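Local atomic coordinates of cellulose 1,4-beta-cellobiosidase (Thermobifida fusca, PDB entry 4JJJ), a protein that probably hydrolyses cellulose to release cellobiose, this chain being the family 48 glycoside hydrolase catalytic domain of a longer cellulose-binding enzyme. Residues W148-D153 and D167-I172. The protein carries 1 engineered substitution. Numbering follows the deposited sequence.
Sequences WLLDVD and DAPAYI. With ZN (zinc ion), chain B; BGC (beta-D-glucopyranose), chain D.
D151 and A170 form an antiparallel hydrogen-bonded pair: D151 N donates to A170 O at 2.9 Å, in the plane of that carbonyl, while A170 N reaches D151 O at 3.0 Å from above the carbonyl plane. Farther along, the bond from I172 N to L149 O is weak at 3.4 Å, though nearly straight. Apolar contacts flank this ladder. L150, in the adjoining non-hydrogen-bonded pair, lays CD2 over the Y171 ring face in a CH-pi contact, 3.9 Å from the ring centroid, and sets its other branch, CD1, against P169 CB. On the D151 side of the sheet, I172 holds CG1 between its backbone N and carbonyl carbon (chi1 51°), and CD1 beyond it touches both L149 CD2 and D151 CB. The two strands are the middle pair of a four-stranded antiparallel sheet in this (α/α)6 catalytic domain, illustrating how a short ladder can carry a sugar-binding residue at one end and a metal ligand at the other. The D151 carboxylate accepts hydrogen bonds from V155 N and Y156 N. The W148 indole lies between L149 CB and glucose C5, each 3.5 Å from its plane, with NE1 hydrogen-bonded to N173 OD1; an alanine here would probably leave that sugar without the indole face against C5 and N173 OD1 without this donor. D153 OD2 binds zinc together with H46 and two waters, while OD1 forms a salt bridge with R22 and a hydrogen bond with Y31 OH.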
loop_
_atom_site.group_PDB
_atom_site.type_symbol
_atom_site.label_atom_id
_atom_site.label_comp_id
_atom_site.label_asym_id
_atom_site.label_seq_id
_atom_site.Cartn_x
_atom_site.Cartn_y
_atom_site.Cartn_z
ATOM N N TRP A 148 7.520 -2.286 -4.265
ATOM C CA TRP A 148 6.166 -2.687 -3.890
ATOM C C TRP A 148 5.715 -4.066 -4.359
ATOM O O TRP A 148 4.768 -4.598 -3.760
ATOM C CB TRP A 148 5.136 -1.613 -4.315
ATOM C CG TRP A 148 4.502 -1.796 -5.668
ATOM C CD1 TRP A 148 4.987 -1.427 -6.918
ATOM C CD2 TRP A 148 3.207 -2.392 -5.930
ATOM N NE1 TRP A 148 4.076 -1.764 -7.857
ATOM C CE2 TRP A 148 2.992 -2.369 -7.317
ATOM C CE3 TRP A 148 2.223 -2.971 -5.114
ATOM C CZ2 TRP A 148 1.804 -2.823 -7.884
ATOM C CZ3 TRP A 148 1.025 -3.428 -5.692
ATOM C CH2 TRP A 148 0.830 -3.344 -7.074
ATOM N N LEU A 149 6.286 -4.550 -5.431
ATOM C CA LEU A 149 5.696 -5.714 -6.177
ATOM C C LEU A 149 6.802 -6.604 -6.719
ATOM O O LEU A 149 7.798 -6.159 -7.386
ATOM C CB LEU A 149 4.934 -5.256 -7.421
ATOM C CG LEU A 149 4.035 -6.251 -8.119
ATOM C CD1 LEU A 149 2.906 -6.773 -7.282
ATOM C CD2 LEU A 149 3.631 -5.641 -9.428
ATOM N N LEU A 150 6.683 -7.901 -6.374
ATOM C CA LEU A 150 7.525 -8.994 -6.916
ATOM C C LEU A 150 6.685 -9.995 -7.630
ATOM O O LEU A 150 5.486 -10.144 -7.356
ATOM C CB LEU A 150 8.264 -9.726 -5.824
ATOM C CG LEU A 150 9.220 -8.900 -4.937
ATOM C CD1 LEU A 150 9.674 -9.765 -3.771
ATOM C CD2 LEU A 150 10.430 -8.403 -5.711
ATOM N N ASP A 151 7.322 -10.741 -8.530
ATOM C CA ASP A 151 6.738 -11.909 -9.154
ATOM C C ASP A 151 7.431 -13.147 -8.564
ATOM O O ASP A 151 8.523 -13.418 -8.964
ATOM C CB ASP A 151 6.912 -11.827 -10.653
ATOM C CG ASP A 151 6.323 -12.980 -11.403
ATOM O OD1 ASP A 151 5.717 -13.926 -10.821
ATOM O OD2 ASP A 151 6.273 -12.879 -12.700
ATOM N N VAL A 152 6.812 -13.752 -7.566
ATOM C CA VAL A 152 7.485 -14.790 -6.741
ATOM C C VAL A 152 7.791 -16.112 -7.524
ATOM O O VAL A 152 8.850 -16.640 -7.358
ATOM C CB VAL A 152 6.651 -15.054 -5.485
ATOM C CG1 VAL A 152 7.445 -16.066 -4.582
ATOM C CG2 VAL A 152 6.440 -13.798 -4.691
ATOM N N ASP A 153 6.842 -16.564 -8.319
ATOM C CA ASP A 153 7.023 -17.784 -9.133
ATOM C C ASP A 153 7.506 -17.462 -10.537
ATOM O O ASP A 153 7.600 -18.364 -11.380
ATOM C CB ASP A 153 5.721 -18.536 -9.176
ATOM C CG ASP A 153 5.404 -19.277 -7.841
ATOM O OD1 ASP A 153 6.294 -19.364 -6.995
ATOM O OD2 ASP A 153 4.227 -19.662 -7.735
ATOM N N ASP A 167 15.487 -17.896 -9.937
ATOM C CA ASP A 167 16.241 -18.053 -8.721
ATOM C C ASP A 167 15.826 -17.108 -7.583
ATOM O O ASP A 167 16.113 -17.423 -6.429
ATOM C CB ASP A 167 17.736 -17.934 -9.019
ATOM C CG ASP A 167 18.204 -18.997 -10.049
ATOM O OD1 ASP A 167 18.277 -20.153 -9.726
ATOM O OD2 ASP A 167 18.405 -18.624 -11.193
ATOM N N ALA A 168 15.216 -15.974 -7.891
ATOM C CA ALA A 168 14.737 -15.055 -6.855
ATOM C C ALA A 168 13.411 -14.491 -7.445
ATOM O O ALA A 168 13.232 -14.457 -8.681
ATOM C CB ALA A 168 15.687 -13.946 -6.640
ATOM N N PRO A 169 12.497 -14.027 -6.602
ATOM C CA PRO A 169 11.406 -13.276 -7.114
ATOM C C PRO A 169 11.835 -12.141 -8.053
ATOM O O PRO A 169 12.843 -11.444 -7.730
ATOM C CB PRO A 169 10.785 -12.691 -5.811
ATOM C CG PRO A 169 11.147 -13.670 -4.701
ATOM C CD PRO A 169 12.526 -14.038 -5.116
ATOM N N ALA A 170 11.110 -11.881 -9.144
ATOM C CA ALA A 170 11.467 -10.782 -10.037
ATOM C C ALA A 170 10.938 -9.426 -9.549
ATOM O O ALA A 170 9.761 -9.367 -9.143
ATOM C CB ALA A 170 10.977 -11.035 -11.418
ATOM N N TYR A 171 11.719 -8.374 -9.692
ATOM C CA TYR A 171 11.184 -7.010 -9.406
ATOM C C TYR A 171 10.443 -6.553 -10.593
ATOM O O TYR A 171 11.008 -6.435 -11.680
ATOM C CB TYR A 171 12.379 -6.060 -9.106
ATOM C CG TYR A 171 13.019 -6.209 -7.773
ATOM C CD1 TYR A 171 14.129 -7.070 -7.576
ATOM C CD2 TYR A 171 12.617 -5.461 -6.666
ATOM C CE1 TYR A 171 14.744 -7.168 -6.310
ATOM C CE2 TYR A 171 13.216 -5.565 -5.426
ATOM C CZ TYR A 171 14.301 -6.420 -5.235
ATOM O OH TYR A 171 14.926 -6.497 -3.979
ATOM N N ILE A 172 9.137 -6.253 -10.457
ATOM C CA ILE A 172 8.315 -5.873 -11.543
ATOM C C ILE A 172 7.450 -4.670 -11.143
ATOM O O ILE A 172 7.359 -4.318 -9.955
ATOM C CB ILE A 172 7.359 -7.039 -11.961
ATOM C CG1 ILE A 172 6.572 -7.642 -10.820
ATOM C CG2 ILE A 172 8.237 -8.136 -12.598
ATOM C CD1 ILE A 172 5.342 -8.380 -11.335
HETATM ZN ZN ZN B . 2.670 -20.008 -8.289
HETATM C C2 BGC D . -0.762 0.994 -5.438
HETATM C C3 BGC D . -0.092 1.346 -6.766
HETATM C C4 BGC D . 1.279 1.875 -6.492
HETATM C C5 BGC D . 2.145 0.961 -5.669
HETATM C C6 BGC D . 3.532 1.511 -5.355
HETATM C C1 BGC D . 0.203 0.167 -4.637
HETATM O O1 BGC D . -0.363 -0.101 -3.344
HETATM O O2 BGC D . -2.028 0.316 -5.593
HETATM O O3 BGC D . -0.903 2.384 -7.372
HETATM O O4 BGC D . 1.884 1.856 -7.833
HETATM O O5 BGC D . 1.467 0.754 -4.418
HETATM O O6 BGC D . 3.379 2.803 -4.701
HETATM O O HOH W 1 1.805 -21.988 -8.246
HETATM O O HOH W 2 2.210 -19.293 -10.187
#